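Local coordinates for RhCC (Rhodococcus jostii, PDB 4U5R), which probably acts as a cofactor-independent oxygenase of the tautomerase superfamily and binds magnesium, at residues N58-I69 / G98-P109. The protein carries 1 engineered substitution. Sequence-based numbering, arbitrary orientation.
Engineered in segment 98-109: A106 (natural residue Asp).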
ATOM      1  N   ASN B  58       4.336  20.073   3.731  1.00 16.41           N
ATOM      2  CA  ASN B  58       3.742  20.644   2.533  1.00 14.79           C
ATOM      3  C   ASN B  58       2.240  20.444   2.613  1.00 14.01           C
ATOM      4  O   ASN B  58       1.751  19.307   2.569  1.00 17.29           O
ATOM      5  CB  ASN B  58       4.320  20.007   1.259  1.00 17.03           C
ATOM      6  CG  ASN B  58       3.851  20.701  -0.021  1.00 13.95           C
ATOM      7  OD1 ASN B  58       2.783  21.309  -0.067  1.00 14.91           O
ATOM      8  ND2 ASN B  58       4.651  20.589  -1.084  1.00 21.90           N
ATOM      9  N   ASN B  59       1.517  21.553   2.736  1.00 13.65           N
ATOM     10  CA  ASN B  59       0.075  21.492   2.856  1.00 14.90           C
ATOM     11  C   ASN B  59      -0.610  21.839   1.523  1.00 13.96           C
ATOM     12  O   ASN B  59      -1.801  22.161   1.484  1.00 18.79           O
ATOM     13  CB  ASN B  59      -0.376  22.413   4.003  1.00 18.43           C
ATOM     14  CG  ASN B  59       0.394  22.148   5.315  1.00 21.25           C
ATOM     15  OD1 ASN B  59       0.497  21.009   5.774  1.00 23.09           O
ATOM     16  ND2 ASN B  59       0.951  23.206   5.909  1.00 22.63           N
ATOM     17  N   ASN B  60       0.140  21.736   0.423  1.00 13.55           N
ATOM     18  CA  ASN B  60      -0.403  21.974  -0.909  1.00 14.89           C
ATOM     19  C   ASN B  60      -0.042  20.803  -1.826  1.00 12.49           C
ATOM     20  O   ASN B  60       0.155  20.951  -3.032  1.00 15.45           O
ATOM     21  CB  ASN B  60       0.118  23.306  -1.465  1.00 17.91           C
ATOM     22  CG  ASN B  60      -0.617  23.756  -2.720  1.00 14.97           C
ATOM     23  OD1 ASN B  60      -1.846  23.772  -2.768  1.00 23.86           O
ATOM     24  ND2 ASN B  60       0.141  24.092  -3.757  1.00 20.03           N
ATOM     25  N   PHE B  61      -0.003  19.611  -1.238  1.00 13.00           N
ATOM     26  CA  PHE B  61       0.503  18.458  -1.961  1.00 14.30           C
ATOM     27  C   PHE B  61      -0.512  17.315  -1.980  1.00 12.26           C
ATOM     28  O   PHE B  61      -1.047  16.935  -0.934  1.00 12.82           O
ATOM     29  CB  PHE B  61       1.828  18.013  -1.329  1.00 13.70           C
ATOM     30  CG  PHE B  61       2.557  16.945  -2.105  1.00 15.31           C
ATOM     31  CD1 PHE B  61       3.386  17.274  -3.165  1.00 24.75           C
ATOM     32  CD2 PHE B  61       2.430  15.612  -1.753  1.00 27.28           C
ATOM     33  CE1 PHE B  61       4.064  16.285  -3.879  1.00 26.04           C
ATOM     34  CE2 PHE B  61       3.106  14.625  -2.457  1.00 23.80           C
ATOM     35  CZ  PHE B  61       3.917  14.961  -3.520  1.00 22.79           C
ATOM     36  N   VAL B  62      -0.782  16.798  -3.178  1.00 12.20           N
ATOM     37  CA  VAL B  62      -1.677  15.660  -3.353  1.00 11.26           C
ATOM     38  C   VAL B  62      -0.858  14.428  -3.753  1.00  9.94           C
ATOM     39  O   VAL B  62      -0.169  14.428  -4.773  1.00 11.19           O
ATOM     40  CB  VAL B  62      -2.771  15.959  -4.413  1.00  9.76           C
ATOM     41  CG1 VAL B  62      -3.640  14.718  -4.632  1.00 11.84           C
ATOM     42  CG2 VAL B  62      -3.624  17.154  -3.979  1.00 13.83           C
ATOM     43  N   ARG B  63      -0.917  13.378  -2.944  1.00 11.42           N
ATOM     44  CA  ARG B  63      -0.198  12.138  -3.252  1.00  8.25           C
ATOM     45  C   ARG B  63      -1.180  11.043  -3.654  1.00 10.74           C
ATOM     46  O   ARG B  63      -2.112  10.744  -2.905  1.00 10.56           O
ATOM     47  CB  ARG B  63       0.647  11.706  -2.038  1.00 11.02           C
ATOM     48  CG  ARG B  63       1.688  10.611  -2.304  1.00  8.96           C
ATOM     49  CD  ARG B  63       2.614  11.033  -3.438  1.00 10.08           C
ATOM     50  NE  ARG B  63       3.748  10.127  -3.568  1.00 11.10           N
ATOM     51  CZ  ARG B  63       3.771   9.011  -4.291  1.00 13.68           C
ATOM     52  NH1 ARG B  63       2.692   8.589  -4.954  1.00 12.44           N
ATOM     53  NH2 ARG B  63       4.891   8.299  -4.320  1.00 13.05           N
ATOM     54  N   ILE B  64      -0.962  10.442  -4.826  1.00 11.66           N
ATOM     55  CA  ILE B  64      -1.848   9.401  -5.359  1.00 10.25           C
ATOM     56  C   ILE B  64      -1.096   8.079  -5.489  1.00  9.65           C
ATOM     57  O   ILE B  64       0.036   8.047  -5.975  1.00  8.73           O
ATOM     58  CB  ILE B  64      -2.410   9.775  -6.752  1.00 10.00           C
ATOM     59  CG1 ILE B  64      -3.050  11.172  -6.755  1.00 13.41           C
ATOM     60  CG2 ILE B  64      -3.346   8.659  -7.254  1.00 11.93           C
ATOM     61  CD1 ILE B  64      -2.156  12.229  -7.435  1.00 15.20           C
ATOM     62  N   ARG B  65      -1.708   6.990  -5.041  1.00 10.63           N
ATOM     63  CA  ARG B  65      -1.110   5.665  -5.195  1.00 12.07           C
ATOM     64  C   ARG B  65      -2.188   4.690  -5.610  1.00 12.76           C
ATOM     65  O   ARG B  65      -3.269   4.731  -5.072  1.00 11.93           O
ATOM     66  CB  ARG B  65      -0.451   5.198  -3.893  1.00 12.37           C
ATOM     67  CG  ARG B  65       0.216   3.837  -4.013  1.00 14.53           C
ATOM     68  CD  ARG B  65       0.450   3.178  -2.656  1.00 14.94           C
ATOM     69  NE  ARG B  65       1.248   1.971  -2.858  1.00 14.55           N
ATOM     70  CZ  ARG B  65       0.750   0.808  -3.252  1.00 17.43           C
ATOM     71  NH1 ARG B  65      -0.560   0.677  -3.454  1.00 15.51           N
ATOM     72  NH2 ARG B  65       1.564  -0.224  -3.442  1.00 18.15           N
ATOM     73  N   LEU B  66      -1.907   3.786  -6.534  1.00 10.86           N
ATOM     74  CA  LEU B  66      -2.942   2.844  -6.918  1.00 11.06           C
ATOM     75  C   LEU B  66      -2.381   1.469  -7.163  1.00 11.30           C
ATOM     76  O   LEU B  66      -1.249   1.355  -7.592  1.00 12.90           O
ATOM     77  CB  LEU B  66      -3.690   3.378  -8.143  1.00 14.17           C
ATOM     78  CG  LEU B  66      -2.931   3.764  -9.419  1.00 15.53           C
ATOM     79  CD1 LEU B  66      -3.650   3.315 -10.683  1.00 14.62           C
ATOM     80  CD2 LEU B  66      -2.675   5.261  -9.441  1.00 14.93           C
ATOM     81  N   ASP B  67      -3.151   0.436  -6.805  1.00 10.60           N
ATOM     82  CA  ASP B  67      -2.895  -0.933  -7.262  1.00 12.33           C
ATOM     83  C   ASP B  67      -3.746  -1.290  -8.465  1.00 11.16           C
ATOM     84  O   ASP B  67      -4.940  -0.969  -8.512  1.00 11.37           O
ATOM     85  CB  ASP B  67      -3.198  -1.970  -6.168  1.00  9.44           C
ATOM     86  CG  ASP B  67      -2.255  -1.892  -4.972  1.00 12.23           C
ATOM     87  OD1 ASP B  67      -1.075  -1.534  -5.113  1.00 12.72           O
ATOM     88  OD2 ASP B  67      -2.700  -2.249  -3.867  1.00 11.33           O
ATOM     89  N   HIS B  68      -3.144  -1.991  -9.420  1.00 13.12           N
ATOM     90  CA  HIS B  68      -3.890  -2.636 -10.487  1.00 14.03           C
ATOM     91  C   HIS B  68      -3.913  -4.117 -10.195  1.00 14.08           C
ATOM     92  O   HIS B  68      -2.855  -4.717  -9.984  1.00 15.09           O
ATOM     93  CB  HIS B  68      -3.248  -2.374 -11.842  1.00 13.54           C
ATOM     94  CG  HIS B  68      -3.633  -1.064 -12.452  1.00 11.94           C
ATOM     95  ND1 HIS B  68      -3.214  -0.692 -13.708  1.00 14.87           N
ATOM     96  CD2 HIS B  68      -4.417  -0.052 -12.001  1.00 13.61           C
ATOM     97  CE1 HIS B  68      -3.718   0.492 -14.009  1.00 14.18           C
ATOM     98  NE2 HIS B  68      -4.450   0.904 -12.988  1.00 13.24           N
ATOM     99  N   ILE B  69      -5.115  -4.688 -10.186  1.00 14.44           N
ATOM    100  CA  ILE B  69      -5.334  -6.073  -9.793  1.00 14.92           C
ATOM    101  C   ILE B  69      -5.892  -6.916 -10.921  1.00 18.57           C
ATOM    102  O   ILE B  69      -5.466  -8.050 -11.119  1.00 19.14           O
ATOM    103  CB  ILE B  69      -6.306  -6.154  -8.606  1.00 13.73           C
ATOM    104  CG1 ILE B  69      -5.907  -5.130  -7.540  1.00 13.08           C
ATOM    105  CG2 ILE B  69      -6.337  -7.572  -8.044  1.00 14.23           C
ATOM    106  CD1 ILE B  69      -7.069  -4.691  -6.622  1.00 15.09           C
ATOM    107  N   GLY B  98      -3.583  24.313  -8.845  1.00 16.16           N
ATOM    108  CA  GLY B  98      -2.336  24.811  -8.294  1.00 15.90           C
ATOM    109  C   GLY B  98      -1.654  23.912  -7.279  1.00 15.48           C
ATOM    110  O   GLY B  98      -0.702  24.328  -6.621  1.00 16.53           O
ATOM    111  N   TYR B  99      -2.123  22.673  -7.161  1.00 14.48           N
ATOM    112  CA  TYR B  99      -1.498  21.715  -6.252  1.00 13.81           C
ATOM    113  C   TYR B  99      -0.218  21.124  -6.819  1.00 12.64           C
ATOM    114  O   TYR B  99      -0.027  21.071  -8.034  1.00 15.98           O
ATOM    115  CB  TYR B  99      -2.453  20.556  -5.934  1.00 12.48           C
ATOM    116  CG  TYR B  99      -3.664  20.965  -5.143  1.00 13.27           C
ATOM    117  CD1 TYR B  99      -3.563  21.249  -3.789  1.00 14.54           C
ATOM    118  CD2 TYR B  99      -4.911  21.070  -5.747  1.00 11.65           C
ATOM    119  CE1 TYR B  99      -4.672  21.624  -3.050  1.00 17.58           C
ATOM    120  CE2 TYR B  99      -6.027  21.453  -5.015  1.00 13.59           C
ATOM    121  CZ  TYR B  99      -5.897  21.733  -3.673  1.00 15.08           C
ATOM    122  OH  TYR B  99      -6.997  22.106  -2.940  1.00 18.44           O
ATOM    123  N   ASP B 100       0.650  20.675  -5.921  1.00 12.04           N
ATOM    124  CA  ASP B 100       1.787  19.836  -6.295  1.00 12.03           C
ATOM    125  C   ASP B 100       1.333  18.397  -6.141  1.00 14.96           C
ATOM    126  O   ASP B 100       0.459  18.122  -5.316  1.00 12.75           O
ATOM    127  CB  ASP B 100       3.000  20.131  -5.411  1.00 13.09           C
ATOM    128  CG  ASP B 100       3.502  21.539  -5.591  1.00 16.40           C
ATOM    129  OD1 ASP B 100       3.514  22.009  -6.744  1.00 14.66           O
ATOM    130  OD2 ASP B 100       3.867  22.167  -4.582  1.00 18.11           O
ATOM    131  N   TRP B 101       1.876  17.478  -6.935  1.00 12.34           N
ATOM    132  CA  TRP B 101       1.382  16.100  -6.852  1.00 11.61           C
ATOM    133  C   TRP B 101       2.361  15.075  -7.410  1.00 10.55           C
ATOM    134  O   TRP B 101       3.311  15.397  -8.136  1.00 12.32           O
ATOM    135  CB  TRP B 101       0.004  15.950  -7.553  1.00 12.58           C
ATOM    136  CG  TRP B 101       0.026  15.867  -9.064  1.00 11.20           C
ATOM    137  CD1 TRP B 101      -0.202  14.756  -9.831  1.00 11.36           C
ATOM    138  CD2 TRP B 101       0.308  16.933  -9.977  1.00 12.05           C
ATOM    139  NE1 TRP B 101      -0.090  15.074 -11.165  1.00 12.13           N
ATOM    140  CE2 TRP B 101       0.226  16.404 -11.280  1.00 12.15           C
ATOM    141  CE3 TRP B 101       0.604  18.294  -9.816  1.00 12.56           C
ATOM    142  CZ2 TRP B 101       0.449  17.186 -12.422  1.00 11.51           C
ATOM    143  CZ3 TRP B 101       0.833  19.065 -10.947  1.00 14.72           C
ATOM    144  CH2 TRP B 101       0.755  18.506 -12.229  1.00 14.20           C
ATOM    145  N   GLU B 102       2.111  13.827  -7.037  1.00 11.28           N
ATOM    146  CA  GLU B 102       2.916  12.680  -7.430  1.00  9.50           C
ATOM    147  C   GLU B 102       2.005  11.460  -7.447  1.00 11.25           C
ATOM    148  O   GLU B 102       1.112  11.337  -6.613  1.00 11.77           O
ATOM    149  CB  GLU B 102       4.098  12.469  -6.466  1.00 10.31           C
ATOM    150  CG  GLU B 102       5.002  11.313  -6.863  1.00 10.63           C
ATOM    151  CD  GLU B 102       6.198  11.113  -5.939  1.00 15.97           C
ATOM    152  OE1 GLU B 102       6.193  11.615  -4.799  1.00 12.12           O
ATOM    153  OE2 GLU B 102       7.149  10.416  -6.358  1.00 20.57           O
ATOM    154  N   ILE B 103       2.238  10.560  -8.393  1.00 10.53           N
ATOM    155  CA  ILE B 103       1.423   9.364  -8.569  1.00  9.84           C
ATOM    156  C   ILE B 103       2.320   8.190  -8.874  1.00 10.76           C
ATOM    157  O   ILE B 103       3.318   8.333  -9.594  1.00 12.17           O
ATOM    158  CB  ILE B 103       0.409   9.510  -9.728  1.00  9.86           C
ATOM    159  CG1 ILE B 103      -0.517   8.282  -9.805  1.00  9.83           C
ATOM    160  CG2 ILE B 103       1.133   9.705 -11.063  1.00  9.92           C
ATOM    161  CD1 ILE B 103      -1.771   8.520 -10.662  1.00 13.37           C
ATOM    162  N   HIS B 104       1.974   7.026  -8.332  1.00 11.18           N
ATOM    163  CA  HIS B 104       2.594   5.787  -8.784  1.00 10.00           C
ATOM    164  C   HIS B 104       1.645   4.594  -8.690  1.00 10.59           C
ATOM    165  O   HIS B 104       0.642   4.624  -7.970  1.00 10.35           O
ATOM    166  CB  HIS B 104       3.923   5.518  -8.036  1.00 10.74           C
ATOM    167  CG  HIS B 104       3.782   5.029  -6.623  1.00 10.81           C
ATOM    168  ND1 HIS B 104       3.459   5.855  -5.568  1.00 11.09           N
ATOM    169  CD2 HIS B 104       4.007   3.804  -6.083  1.00 14.81           C
ATOM    170  CE1 HIS B 104       3.444   5.154  -4.447  1.00 11.26           C
ATOM    171  NE2 HIS B 104       3.777   3.906  -4.732  1.00 12.20           N
ATOM    172  N   ILE B 105       1.957   3.570  -9.484  1.00 12.23           N
ATOM    173  CA  ILE B 105       1.147   2.363  -9.601  1.00 11.16           C
ATOM    174  C   ILE B 105       1.936   1.102  -9.253  1.00 12.65           C
ATOM    175  O   ILE B 105       3.113   0.963  -9.586  1.00 13.40           O
ATOM    176  CB  ILE B 105       0.595   2.164 -11.026  1.00 11.00           C
ATOM    177  CG1 ILE B 105       0.099   3.482 -11.616  1.00 11.78           C
ATOM    178  CG2 ILE B 105      -0.483   1.076 -11.030  1.00 13.85           C
ATOM    179  CD1 ILE B 105      -0.646   3.323 -12.941  1.00 12.31           C
ATOM    180  N   ALA B 106       1.266   0.172  -8.591  1.00 13.75           N
ATOM    181  CA  ALA B 106       1.805  -1.158  -8.376  1.00 15.97           C
ATOM    182  C   ALA B 106       0.842  -2.170  -8.991  1.00 16.04           C
ATOM    183  O   ALA B 106      -0.355  -1.911  -9.085  1.00 14.13           O
ATOM    184  CB  ALA B 106       2.001  -1.421  -6.895  1.00 15.57           C
ATOM    185  N   GLU B 107       1.369  -3.306  -9.428  1.00 13.16           N
ATOM    186  CA  GLU B 107       0.552  -4.393  -9.938  1.00 16.25           C
ATOM    187  C   GLU B 107       0.623  -5.518  -8.911  1.00 15.80           C
ATOM    188  O   GLU B 107       1.715  -5.892  -8.468  1.00 17.25           O
ATOM    189  CB  GLU B 107       1.035  -4.851 -11.324  1.00 17.83           C
ATOM    190  CG  GLU B 107       1.001  -3.738 -12.373  1.00 19.53           C
ATOM    191  CD  GLU B 107       1.365  -4.210 -13.777  1.00 22.15           C
ATOM    192  OE1 GLU B 107       2.443  -4.815 -13.949  1.00 24.49           O
ATOM    193  OE2 GLU B 107       0.572  -3.973 -14.709  1.00 18.82           O
ATOM    194  N   THR B 108      -0.546  -6.011  -8.507  1.00 12.67           N
ATOM    195  CA  THR B 108      -0.661  -7.043  -7.479  1.00 15.48           C
ATOM    196  C   THR B 108      -1.360  -8.265  -8.085  1.00 12.26           C
ATOM    197  O   THR B 108      -2.015  -8.154  -9.128  1.00 12.92           O
ATOM    198  CB  THR B 108      -1.428  -6.526  -6.223  1.00 10.89           C
ATOM    199  OG1 THR B 108      -2.808  -6.339  -6.542  1.00 12.22           O
ATOM    200  CG2 THR B 108      -0.852  -5.184  -5.729  1.00 12.11           C
ATOM    201  N   PRO B 109      -1.178  -9.453  -7.474  1.00 15.28           N
ATOM    202  CA  PRO B 109      -1.654 -10.705  -8.091  1.00 15.35           C
ATOM    203  C   PRO B 109      -3.168 -10.811  -8.273  1.00 14.32           C
ATOM    204  O   PRO B 109      -3.937 -10.718  -7.304  1.00 15.44           O
ATOM    205  CB  PRO B 109      -1.179 -11.784  -7.110  1.00 15.08           C
ATOM    206  CG  PRO B 109      -0.052 -11.183  -6.388  1.00 15.22           C
ATOM    207  CD  PRO B 109      -0.314  -9.706  -6.306  1.00 16.68           C
TER
HETATM  208  O   HOH W   1       6.758   9.652  -2.827  1.00 18.96           O
HETATM  209  O   HOH W   2      -1.980  -3.016 -14.740  1.00 23.82           O
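The guanidinium of R63 carries the carboxylate carbon of E102 over one face, offset to its rim, and has ND1 of H104 at its edge, near its plane. The salt bridge runs from R63 NE to E102 OE1 at 3.1 Å, the two planes 32° apart, and a water joins R63 NH2 to the same oxygen; OE2 accepts from W113 NE1 of the second subunit. R63 NH1 donates to H104 ND1 over 2.9 Å, almost exactly in the imidazole plane, although the two flat groups stand 73° apart. A bend at chi2 (55°) brings the guanidinium beside E102 and H104. One face of the H104 ring is covered by R65 CG; its NE2 bonds to D67 of the second subunit. Within strand 61-68, R65 NH1 forms a salt bridge with D67 OD1 (2.8 Å), from above the carboxylate plane; R65 NE also pairs with D67 of the second subunit, and D67 OD2 with R65 of the third. The methyl of A106, an engineered replacement for a magnesium-binding aspartate, lies 3.7 Å from R65 NH2.

These groups line one face of a parallel ladder, strands 61-68 and 100-107 of a beta-alpha-beta crossover through helix 76-90, the recurring unit of the tautomerase superfamily. Alternating backbone bonds run from D100 N to N60 O at one end to T108 N to H68 O at the other. E102 to H104 pair antiparallel with a strand of the second subunit, continuing the sheet within the trimer.

On the helix side, L66 CD2 approaches I103 CD1 at 3.6 Å, while I64 CD1 reaches the W101 indole edge. I105 CG2 sits over the centre of the H68 ring, 4.1 Å from its centroid, in a CH-pi contact; at that ring's edge a water links ND1 to E107 OE2, and NE2 is hydrogen-bonded to Y28 OH.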